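Local coordinates for UPF0303 protein YBR137W (Saccharomyces cerevisiae, PDB 4CLC), which is of unknown function but belongs to the UPF0303 family of HbpS-like proteins in the GAF clan, a cytoplasmic protein seen here as an assembly of ten chains, at residues I46-A49 with V50-F54; T35-D38 with A39-G43; D111-P114 with E115-F118; D85-I88 with Q89-K92. All blocks are in the same frame, centred on the assembly; numbering follows the deposited sequence.

All four contacts are local, each within one or two helical turns, and they follow the chain in the order contact 2, contact 1, contact 4, contact 3. Contacts 2 and 1 open and close the same helix, 36-53, with centres about 16 Å apart. Contact 4 is on helix 84-98, its centre about 20 Å from each of those two. Ile46 of contact 1 and Lys91 of contact 4 meet the same strand, 144-149, through alternate residues and so from its two faces. Contact 3, a surface helix start, lies farther out, about 33 Å from contact 1 and 18 Å from contact 4 between centres; Ser122 serves side chains of both contacts 3 and 4.

Contact 1 (I46-A49 with V50-F54); sequences IRNA and VKENF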
loop_
_atom_site.group_PDB
_atom_site.type_symbol
_atom_site.label_atom_id
_atom_site.label_comp_id
_atom_site.label_asym_id
_atom_site.label_seq_id
_atom_site.Cartn_x
_atom_site.Cartn_y
_atom_site.Cartn_z
ATOM N N ILE D 46 25.037 -9.864 -29.478
ATOM C CA ILE D 46 25.392 -8.728 -28.647
ATOM C C ILE D 46 26.338 -9.124 -27.533
ATOM O O ILE D 46 27.208 -8.344 -27.142
ATOM C CB ILE D 46 24.137 -8.085 -28.023
ATOM C CG1 ILE D 46 23.146 -7.694 -29.113
ATOM C CG2 ILE D 46 24.503 -6.893 -27.154
ATOM C CD1 ILE D 46 21.911 -7.122 -28.559
ATOM N N ARG D 47 26.164 -10.331 -27.007
ATOM C CA ARG D 47 26.969 -10.735 -25.870
ATOM C C ARG D 47 28.395 -10.849 -26.343
ATOM O O ARG D 47 29.323 -10.412 -25.660
ATOM C CB ARG D 47 26.488 -12.055 -25.255
ATOM C CG ARG D 47 27.262 -12.443 -23.985
ATOM C CD ARG D 47 26.824 -13.787 -23.448
ATOM N NE ARG D 47 27.610 -14.178 -22.289
ATOM C CZ ARG D 47 28.764 -14.820 -22.377
ATOM N NH1 ARG D 47 29.244 -15.118 -23.577
ATOM N NH2 ARG D 47 29.442 -15.153 -21.284
ATOM N N ASN D 48 28.557 -11.422 -27.529
ATOM C CA ASN D 48 29.871 -11.543 -28.136
ATOM C C ASN D 48 30.425 -10.138 -28.365
ATOM O O ASN D 48 31.514 -9.794 -27.886
ATOM C CB ASN D 48 29.793 -12.328 -29.448
ATOM C CG ASN D 48 30.984 -12.068 -30.352
ATOM O OD1 ASN D 48 30.843 -11.511 -31.450
ATOM N ND2 ASN D 48 32.165 -12.505 -29.913
ATOM N N ALA D 49 29.639 -9.327 -29.069
ATOM C CA ALA D 49 29.990 -7.942 -29.369
ATOM C C ALA D 49 30.475 -7.163 -28.143
ATOM O O ALA D 49 31.605 -6.681 -28.138
ATOM C CB ALA D 49 28.836 -7.247 -30.000
ATOM N N VAL D 50 29.637 -7.031 -27.117
ATOM C CA VAL D 50 30.063 -6.325 -25.914
ATOM C C VAL D 50 31.359 -6.918 -25.376
ATOM O O VAL D 50 32.200 -6.199 -24.834
ATOM C CB VAL D 50 28.966 -6.332 -24.792
ATOM C CG1 VAL D 50 29.519 -5.870 -23.466
ATOM C CG2 VAL D 50 27.820 -5.426 -25.168
ATOM N N LYS D 51 31.557 -8.224 -25.512
ATOM C CA LYS D 51 32.744 -8.750 -24.869
ATOM C C LYS D 51 34.000 -8.588 -25.734
ATOM O O LYS D 51 35.114 -8.523 -25.205
ATOM C CB LYS D 51 32.553 -10.202 -24.427
ATOM C CG LYS D 51 32.883 -10.324 -22.908
ATOM C CD LYS D 51 33.287 -11.722 -22.459
ATOM C CE LYS D 51 32.373 -12.773 -23.016
ATOM N NZ LYS D 51 33.040 -14.092 -22.893
ATOM N N GLU D 52 33.834 -8.502 -27.049
ATOM C CA GLU D 52 34.977 -8.189 -27.899
ATOM C C GLU D 52 35.380 -6.731 -27.725
ATOM O O GLU D 52 36.530 -6.435 -27.387
ATOM C CB GLU D 52 34.681 -8.491 -29.370
ATOM C CG GLU D 52 35.113 -9.889 -29.800
ATOM C CD GLU D 52 34.375 -10.376 -31.037
ATOM O OE1 GLU D 52 34.028 -9.538 -31.895
ATOM O OE2 GLU D 52 34.135 -11.599 -31.147
ATOM N N ASN D 53 34.426 -5.825 -27.918
ATOM C CA ASN D 53 34.676 -4.396 -27.758
ATOM C C ASN D 53 35.010 -3.927 -26.338
ATOM O O ASN D 53 35.816 -3.010 -26.169
ATOM C CB ASN D 53 33.476 -3.604 -28.263
ATOM C CG ASN D 53 33.219 -3.824 -29.734
ATOM O OD1 ASN D 53 33.637 -3.022 -30.572
ATOM N ND2 ASN D 53 32.536 -4.918 -30.063
ATOM N N PHE D 54 34.407 -4.528 -25.318
ATOM C CA PHE D 54 34.677 -4.075 -23.957
ATOM C C PHE D 54 35.057 -5.179 -22.988
ATOM O O PHE D 54 34.393 -5.344 -21.955
ATOM C CB PHE D 54 33.471 -3.337 -23.401
ATOM C CG PHE D 54 33.191 -2.045 -24.081
ATOM C CD1 PHE D 54 32.420 -2.009 -25.234
ATOM C CD2 PHE D 54 33.695 -0.856 -23.565
ATOM C CE1 PHE D 54 32.161 -0.812 -25.869
ATOM C CE2 PHE D 54 33.433 0.340 -24.181
ATOM C CZ PHE D 54 32.663 0.365 -25.339
#
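Asn48 and Glu52 meet one turn apart, the amide of the first turned 79° against the carboxylate of the second. ND2 of Asn48 donates to OE2 of Glu52, though the modelled separation is too short to be trusted. On a neighbouring flank Arg47 and Lys51 run side by side in the same direction. CG of Arg47 is anti to the backbone N (chi1 -176°), and its extended chain sets the guanidinium beside Lys51, whose CE sits over one face, 4.0 Å from NH1. Two like charges end up close here, but Arg47 NH2 is hydrogen-bonded to a polar side chain of a neighbouring chain, which also offers an aromatic ring for a cation-pi contact. All this is the C-terminal end of helix 36-53, which Phe54 leaves. The buried flank carries Ile46 CG2 against Val50 CG2 at 4.1 Å, with helix 153-168 packing on both side chains. At the helix end Ala49 O takes two donors from Asn53: its backbone N at 3.0 Å, and its ND2 at 2.8 Å, which arrives 44° out of the carbonyl plane while the oxygen lies in the Asn53 amide plane. ND2 also bonds to Val2 O, near the chain start. A leucine in place of Asn53 would probably leave Ala49 O with its backbone donor alone and strip Val2 O of its partner.

Contact 2 (T35-D38 with A39-G43); sequences TYQD and AFDLG
Ala39 N donates to Thr35 O at 3.0 Å, and its CB rests 3.4 Å from Tyr36 O. Phe40 follows with a weak backbone bond to Tyr36 O, while Gln37 NE2 comes obliquely to its ring, 3.9 Å from Phe40 CD2; the ring also meets a basic side chain of a neighbouring chain in a cation-pi contact. Asp41 is held twice by Gln37. Its N donates to Gln37 O at 2.7 Å, and its OD1 receives NE2 of Gln37 at 3.1 Å, from above the carboxylate plane. A bend at chi2 (59°) turns the Gln37 amide toward the next turn, where NE2 makes that bond, with OE1 left to a basic side chain of the neighbouring chain. An alanine in place of Asp41 is likely to leave Gln37 NE2 without this acceptor and its amide freer to turn. Leu42 N then bonds to Asp38 O at 2.8 Å, and its side chain packs on Leu164 and Phe167. Ahead of these residues helix 36-53 starts: Asp38 N reaches Thr35 OG1 at 2.8 Å and Thr35 N reaches Asp38 OD2 at 2.7 Å, the reciprocal pair of a capping box.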
loop_
_atom_site.group_PDB
_atom_site.type_symbol
_atom_site.label_atom_id
_atom_site.label_comp_id
_atom_site.label_asym_id
_atom_site.label_seq_id
_atom_site.Cartn_x
_atom_site.Cartn_y
_atom_site.Cartn_z
ATOM N N THR D 35 11.630 -14.442 -33.971
ATOM C CA THR D 35 11.187 -15.665 -33.280
ATOM C C THR D 35 11.837 -15.817 -31.915
ATOM O O THR D 35 12.749 -15.060 -31.572
ATOM C CB THR D 35 11.576 -16.899 -34.044
ATOM O OG1 THR D 35 13.015 -16.969 -34.063
ATOM C CG2 THR D 35 11.018 -16.856 -35.461
ATOM N N TYR D 36 11.446 -16.844 -31.166
ATOM C CA TYR D 36 12.134 -17.141 -29.902
ATOM C C TYR D 36 13.647 -17.330 -30.135
ATOM O O TYR D 36 14.466 -17.130 -29.223
ATOM C CB TYR D 36 11.575 -18.406 -29.248
ATOM C CG TYR D 36 12.123 -19.675 -29.887
ATOM C CD1 TYR D 36 11.509 -20.224 -30.995
ATOM C CD2 TYR D 36 13.281 -20.290 -29.411
ATOM C CE1 TYR D 36 12.008 -21.363 -31.607
ATOM C CE2 TYR D 36 13.802 -21.418 -30.036
ATOM C CZ TYR D 36 13.148 -21.961 -31.122
ATOM O OH TYR D 36 13.633 -23.086 -31.750
ATOM N N GLN D 37 13.983 -17.789 -31.342
ATOM C CA GLN D 37 15.350 -18.103 -31.714
ATOM C C GLN D 37 16.083 -16.838 -32.130
ATOM O O GLN D 37 17.264 -16.640 -31.786
ATOM C CB GLN D 37 15.378 -19.138 -32.838
ATOM C CG GLN D 37 16.758 -19.691 -33.137
ATOM C CD GLN D 37 17.414 -20.367 -31.935
ATOM O OE1 GLN D 37 16.752 -21.027 -31.127
ATOM N NE2 GLN D 37 18.730 -20.214 -31.824
ATOM N N ASP D 38 15.370 -15.992 -32.873
ATOM C CA ASP D 38 15.855 -14.657 -33.182
ATOM C C ASP D 38 16.305 -13.963 -31.912
ATOM O O ASP D 38 17.359 -13.334 -31.872
ATOM C CB ASP D 38 14.772 -13.844 -33.880
ATOM C CG ASP D 38 14.517 -14.326 -35.281
ATOM O OD1 ASP D 38 15.404 -15.018 -35.824
ATOM O OD2 ASP D 38 13.458 -14.009 -35.852
ATOM N N ALA D 39 15.508 -14.100 -30.864
ATOM C CA ALA D 39 15.857 -13.524 -29.580
ATOM C C ALA D 39 17.192 -14.062 -29.111
ATOM O O ALA D 39 18.068 -13.304 -28.728
ATOM C CB ALA D 39 14.773 -13.811 -28.547
ATOM N N PHE D 40 17.347 -15.376 -29.147
ATOM C CA PHE D 40 18.531 -15.984 -28.571
ATOM C C PHE D 40 19.757 -15.670 -29.425
ATOM O O PHE D 40 20.857 -15.417 -28.911
ATOM C CB PHE D 40 18.349 -17.494 -28.426
ATOM C CG PHE D 40 19.532 -18.175 -27.799
ATOM C CD1 PHE D 40 19.772 -18.051 -26.439
ATOM C CD2 PHE D 40 20.420 -18.916 -28.574
ATOM C CE1 PHE D 40 20.858 -18.664 -25.850
ATOM C CE2 PHE D 40 21.511 -19.522 -27.998
ATOM C CZ PHE D 40 21.732 -19.405 -26.627
ATOM N N ASP D 41 19.559 -15.700 -30.738
ATOM C CA ASP D 41 20.628 -15.362 -31.644
ATOM C C ASP D 41 21.041 -13.926 -31.379
ATOM O O ASP D 41 22.218 -13.661 -31.111
ATOM C CB ASP D 41 20.208 -15.582 -33.099
ATOM C CG ASP D 41 20.006 -17.050 -33.423
ATOM O OD1 ASP D 41 20.632 -17.888 -32.725
ATOM O OD2 ASP D 41 19.230 -17.371 -34.358
ATOM N N LEU D 42 20.074 -13.009 -31.401
ATOM C CA LEU D 42 20.375 -11.596 -31.189
ATOM C C LEU D 42 21.083 -11.335 -29.861
ATOM O O LEU D 42 22.037 -10.568 -29.808
ATOM C CB LEU D 42 19.108 -10.752 -31.257
ATOM C CG LEU D 42 19.341 -9.315 -30.785
ATOM C CD1 LEU D 42 20.255 -8.604 -31.764
ATOM C CD2 LEU D 42 18.034 -8.578 -30.634
ATOM N N GLY D 43 20.631 -11.980 -28.795
ATOM C CA GLY D 43 21.230 -11.781 -27.494
ATOM C C GLY D 43 22.671 -12.257 -27.391
ATOM O O GLY D 43 23.489 -11.624 -26.714
#

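Contact 3 (D111-P114 with E115-F118); sequences DKTP and EEKF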
loop_
_atom_site.group_PDB
_atom_site.type_symbol
_atom_site.label_atom_id
_atom_site.label_comp_id
_atom_site.label_asym_id
_atom_site.label_seq_id
_atom_site.Cartn_x
_atom_site.Cartn_y
_atom_site.Cartn_z
ATOM N N ASP D 111 18.374 18.253 -18.089
ATOM C CA ASP D 111 18.521 19.147 -16.929
ATOM C C ASP D 111 17.240 19.345 -16.127
ATOM O O ASP D 111 17.309 19.726 -14.955
ATOM C CB ASP D 111 19.048 20.543 -17.339
ATOM C CG ASP D 111 20.572 20.586 -17.538
ATOM O OD1 ASP D 111 21.176 19.539 -17.868
ATOM O OD2 ASP D 111 21.163 21.686 -17.375
ATOM N N LYS D 112 16.081 19.039 -16.698
ATOM C CA LYS D 112 14.875 19.005 -15.875
ATOM C C LYS D 112 14.819 17.633 -15.222
ATOM O O LYS D 112 15.313 16.665 -15.803
ATOM C CB LYS D 112 13.611 19.283 -16.693
ATOM C CG LYS D 112 13.331 20.756 -16.972
ATOM C CD LYS D 112 12.288 20.900 -18.084
ATOM C CE LYS D 112 12.217 22.321 -18.659
ATOM N NZ LYS D 112 11.532 22.365 -20.000
ATOM N N THR D 113 14.257 17.545 -14.015
ATOM C CA THR D 113 14.017 16.238 -13.395
ATOM C C THR D 113 12.924 15.516 -14.150
ATOM O O THR D 113 12.078 16.161 -14.788
ATOM C CB THR D 113 13.603 16.324 -11.893
ATOM O OG1 THR D 113 12.321 16.963 -11.752
ATOM C CG2 THR D 113 14.678 17.016 -11.056
ATOM N N PRO D 114 12.937 14.167 -14.086
ATOM C CA PRO D 114 11.888 13.358 -14.717
ATOM C C PRO D 114 10.520 13.712 -14.151
ATOM O O PRO D 114 9.581 13.928 -14.914
ATOM C CB PRO D 114 12.297 11.927 -14.363
ATOM C CG PRO D 114 13.774 12.023 -14.189
ATOM C CD PRO D 114 13.968 13.312 -13.474
ATOM N N GLU D 115 10.439 13.822 -12.832
ATOM C CA GLU D 115 9.220 14.262 -12.167
ATOM C C GLU D 115 8.704 15.597 -12.743
ATOM O O GLU D 115 7.487 15.792 -12.875
ATOM C CB GLU D 115 9.447 14.382 -10.655
ATOM C CG GLU D 115 9.849 13.080 -9.946
ATOM C CD GLU D 115 11.332 12.715 -10.090
ATOM O OE1 GLU D 115 12.019 13.204 -11.028
ATOM O OE2 GLU D 115 11.813 11.920 -9.253
ATOM N N GLU D 116 9.614 16.507 -13.100
ATOM C CA GLU D 116 9.206 17.788 -13.679
ATOM C C GLU D 116 8.713 17.678 -15.114
ATOM O O GLU D 116 7.668 18.231 -15.453
ATOM C CB GLU D 116 10.349 18.790 -13.655
ATOM C CG GLU D 116 10.534 19.556 -12.358
ATOM C CD GLU D 116 11.876 20.301 -12.320
ATOM O OE1 GLU D 116 12.574 20.345 -13.372
ATOM O OE2 GLU D 116 12.231 20.818 -11.229
ATOM N N LYS D 117 9.492 17.032 -15.979
ATOM C CA LYS D 117 9.159 17.084 -17.404
ATOM C C LYS D 117 8.135 16.046 -17.889
ATOM O O LYS D 117 7.265 16.363 -18.693
ATOM C CB LYS D 117 10.444 16.984 -18.247
ATOM C CG LYS D 117 10.227 17.246 -19.742
ATOM C CD LYS D 117 11.101 18.386 -20.230
ATOM C CE LYS D 117 10.822 18.818 -21.697
ATOM N NZ LYS D 117 9.603 18.253 -22.384
ATOM N N PHE D 118 8.282 14.793 -17.470
ATOM C CA PHE D 118 7.361 13.750 -17.928
ATOM C C PHE D 118 6.325 13.280 -16.903
ATOM O O PHE D 118 5.421 12.489 -17.246
ATOM C CB PHE D 118 8.180 12.576 -18.442
ATOM C CG PHE D 118 9.191 12.991 -19.435
ATOM C CD1 PHE D 118 8.803 13.384 -20.707
ATOM C CD2 PHE D 118 10.529 13.054 -19.090
ATOM C CE1 PHE D 118 9.743 13.796 -21.632
ATOM C CE2 PHE D 118 11.462 13.457 -20.001
ATOM C CZ PHE D 118 11.077 13.833 -21.274
#
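Thr113 O is approached by two backbone donors of the short helix that follows: Lys117 N bonds to it at 3.0 Å, and Glu116 N adds a weak bond. Glu116 N also reaches the Thr113 side chain, with OG1 3.1 Å away. A chi1 of 66° sets that hydroxyl between the backbone N and the carbonyl carbon, facing the first turn. In return the extended Glu116 side chain swings back, and its OE1 takes a weak, 3.3 Å bond from Thr113 N. Threonine at the N-cap and glutamate three residues on thus form a capping box. Across the same carboxylate runs Lys112, at about a right angle to Glu116, its CB 3.6 Å from OE1. Farther along, Lys112 CD touches Lys117 CD at 3.5 Å, their ammonium groups staying 5.1 Å apart, NZ to NZ. The turn closes with Phe118 N on Pro114 O at 3.0 Å, in the carbonyl plane. The Phe118 ring goes inward to Phe127 and, edge-to-face, to Phe98, and Glu115 OE2 bonds to Ser122 OG. Glu116, its carboxylate at the amino end of a single helical turn, probably gains from the helix dipole, while its weak bond caps Thr113 N.

Contact 4 (D85-I88 with Q89-K92); sequences DFWI and QRKK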
loop_
_atom_site.group_PDB
_atom_site.type_symbol
_atom_site.label_atom_id
_atom_site.label_comp_id
_atom_site.label_asym_id
_atom_site.label_seq_id
_atom_site.Cartn_x
_atom_site.Cartn_y
_atom_site.Cartn_z
ATOM N N ASP D 85 20.023 -4.991 -12.717
ATOM C CA ASP D 85 18.648 -5.400 -12.974
ATOM C C ASP D 85 17.698 -4.216 -12.824
ATOM O O ASP D 85 16.812 -4.007 -13.662
ATOM C CB ASP D 85 18.242 -6.543 -12.043
ATOM C CG ASP D 85 18.981 -7.831 -12.341
ATOM O OD1 ASP D 85 19.406 -8.059 -13.498
ATOM O OD2 ASP D 85 19.159 -8.626 -11.411
ATOM N N PHE D 86 17.891 -3.444 -11.762
ATOM C CA PHE D 86 17.139 -2.217 -11.584
ATOM C C PHE D 86 17.297 -1.292 -12.800
ATOM O O PHE D 86 16.307 -0.797 -13.343
ATOM C CB PHE D 86 17.588 -1.512 -10.312
ATOM C CG PHE D 86 17.090 -2.154 -9.061
ATOM C CD1 PHE D 86 15.829 -1.837 -8.559
ATOM C CD2 PHE D 86 17.875 -3.079 -8.376
ATOM C CE1 PHE D 86 15.346 -2.426 -7.405
ATOM C CE2 PHE D 86 17.407 -3.675 -7.208
ATOM C CZ PHE D 86 16.127 -3.338 -6.727
ATOM N N TRP D 87 18.545 -1.088 -13.236
ATOM C CA TRP D 87 18.810 -0.205 -14.368
ATOM C C TRP D 87 18.135 -0.745 -15.603
ATOM O O TRP D 87 17.513 0.011 -16.357
ATOM C CB TRP D 87 20.321 -0.021 -14.614
ATOM C CG TRP D 87 20.888 1.104 -13.788
ATOM C CD1 TRP D 87 21.554 1.002 -12.596
ATOM C CD2 TRP D 87 20.789 2.492 -14.068
ATOM N NE1 TRP D 87 21.872 2.243 -12.119
ATOM C CE2 TRP D 87 21.415 3.185 -13.014
ATOM C CE3 TRP D 87 20.233 3.230 -15.115
ATOM C CZ2 TRP D 87 21.508 4.573 -12.977
ATOM C CZ3 TRP D 87 20.321 4.609 -15.078
ATOM C CH2 TRP D 87 20.952 5.266 -14.018
ATOM N N ILE D 88 18.225 -2.056 -15.797
ATOM C CA ILE D 88 17.576 -2.673 -16.939
ATOM C C ILE D 88 16.065 -2.455 -16.894
ATOM O O ILE D 88 15.464 -2.116 -17.906
ATOM C CB ILE D 88 17.899 -4.169 -17.022
ATOM C CG1 ILE D 88 19.326 -4.345 -17.533
ATOM C CG2 ILE D 88 16.922 -4.892 -17.967
ATOM C CD1 ILE D 88 19.679 -5.760 -17.807
ATOM N N GLN D 89 15.466 -2.615 -15.714
ATOM C CA GLN D 89 14.024 -2.455 -15.582
ATOM C C GLN D 89 13.625 -1.015 -15.785
ATOM O O GLN D 89 12.689 -0.714 -16.523
ATOM C CB GLN D 89 13.542 -2.940 -14.223
ATOM C CG GLN D 89 12.223 -3.694 -14.308
ATOM C CD GLN D 89 12.311 -4.970 -15.174
ATOM O OE1 GLN D 89 13.400 -5.403 -15.591
ATOM N NE2 GLN D 89 11.153 -5.582 -15.431
ATOM N N ARG D 90 14.373 -0.123 -15.148
ATOM C CA ARG D 90 14.117 1.298 -15.263
ATOM C C ARG D 90 14.333 1.850 -16.687
ATOM O O ARG D 90 13.544 2.690 -17.152
ATOM C CB ARG D 90 14.969 2.038 -14.250
ATOM C CG ARG D 90 14.671 1.636 -12.837
ATOM C CD ARG D 90 15.493 2.397 -11.846
ATOM N NE ARG D 90 15.348 3.837 -12.042
ATOM C CZ ARG D 90 16.329 4.645 -12.437
ATOM N NH1 ARG D 90 17.548 4.171 -12.661
ATOM N NH2 ARG D 90 16.090 5.931 -12.601
ATOM N N LYS D 91 15.359 1.386 -17.398
ATOM C CA LYS D 91 15.548 1.875 -18.761
ATOM C C LYS D 91 14.431 1.376 -19.669
ATOM O O LYS D 91 13.805 2.159 -20.393
ATOM C CB LYS D 91 16.900 1.449 -19.325
ATOM C CG LYS D 91 18.089 2.065 -18.629
ATOM C CD LYS D 91 19.366 1.787 -19.388
ATOM C CE LYS D 91 20.595 2.088 -18.545
ATOM N NZ LYS D 91 21.851 1.737 -19.288
ATOM N N LYS D 92 14.195 0.065 -19.611
ATOM C CA LYS D 92 13.183 -0.625 -20.407
ATOM C C LYS D 92 11.830 0.024 -20.210
ATOM O O LYS D 92 11.092 0.247 -21.167
ATOM C CB LYS D 92 13.121 -2.111 -20.021
ATOM C CG LYS D 92 12.109 -2.918 -20.793
ATOM C CD LYS D 92 12.114 -4.386 -20.421
ATOM C CE LYS D 92 11.862 -4.604 -18.967
ATOM N NZ LYS D 92 13.013 -5.335 -18.382
#
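Four successive backbone bonds, from Gln89 N to Asp85 O at 2.8 Å through to Lys92 N on Ile88 O at 3.0 Å, make this regular alpha helix. Trp87 and Arg90 carry the most distinctive side-chain contact. The guanidinium stands steeply on the indole, planes 75° apart, so that NH1 alone dips to the ring face, 3.6 Å above the plane and displaced toward the rim. Arg90 CZ is 4.9 Å from the centroid of the six-membered ring, close to its normal, a cation-pi contact. The bend in the arginine chain at chi3 (54°) brings the group round to the ring, while NH2 is held by Ser122 O. Lys91 comes at the same indole differently: its aliphatic CE lies 3.6 Å from Trp87 CE3, and the extended chain carries NZ on to Gly129 O and Ile148 O. Those carbonyls give a buried ammonium group polar company. Lys92, by contrast, curls back; NZ bonds to Gln89 OE1 at 2.8 Å from above the amide carbonyl plane and passes 4.0 Å from Ile88 CG2. Ile88 itself sits on Ala60, Asp62 and Ser149. Aromatic packing from a neighbouring chain reaches both Trp87 and Arg90. Helix 84-98 thus packs on strands 60-64 and 144-149, the helix-on-sheet layering of a fold with a largely antiparallel sheet, consistent with the GAF clan.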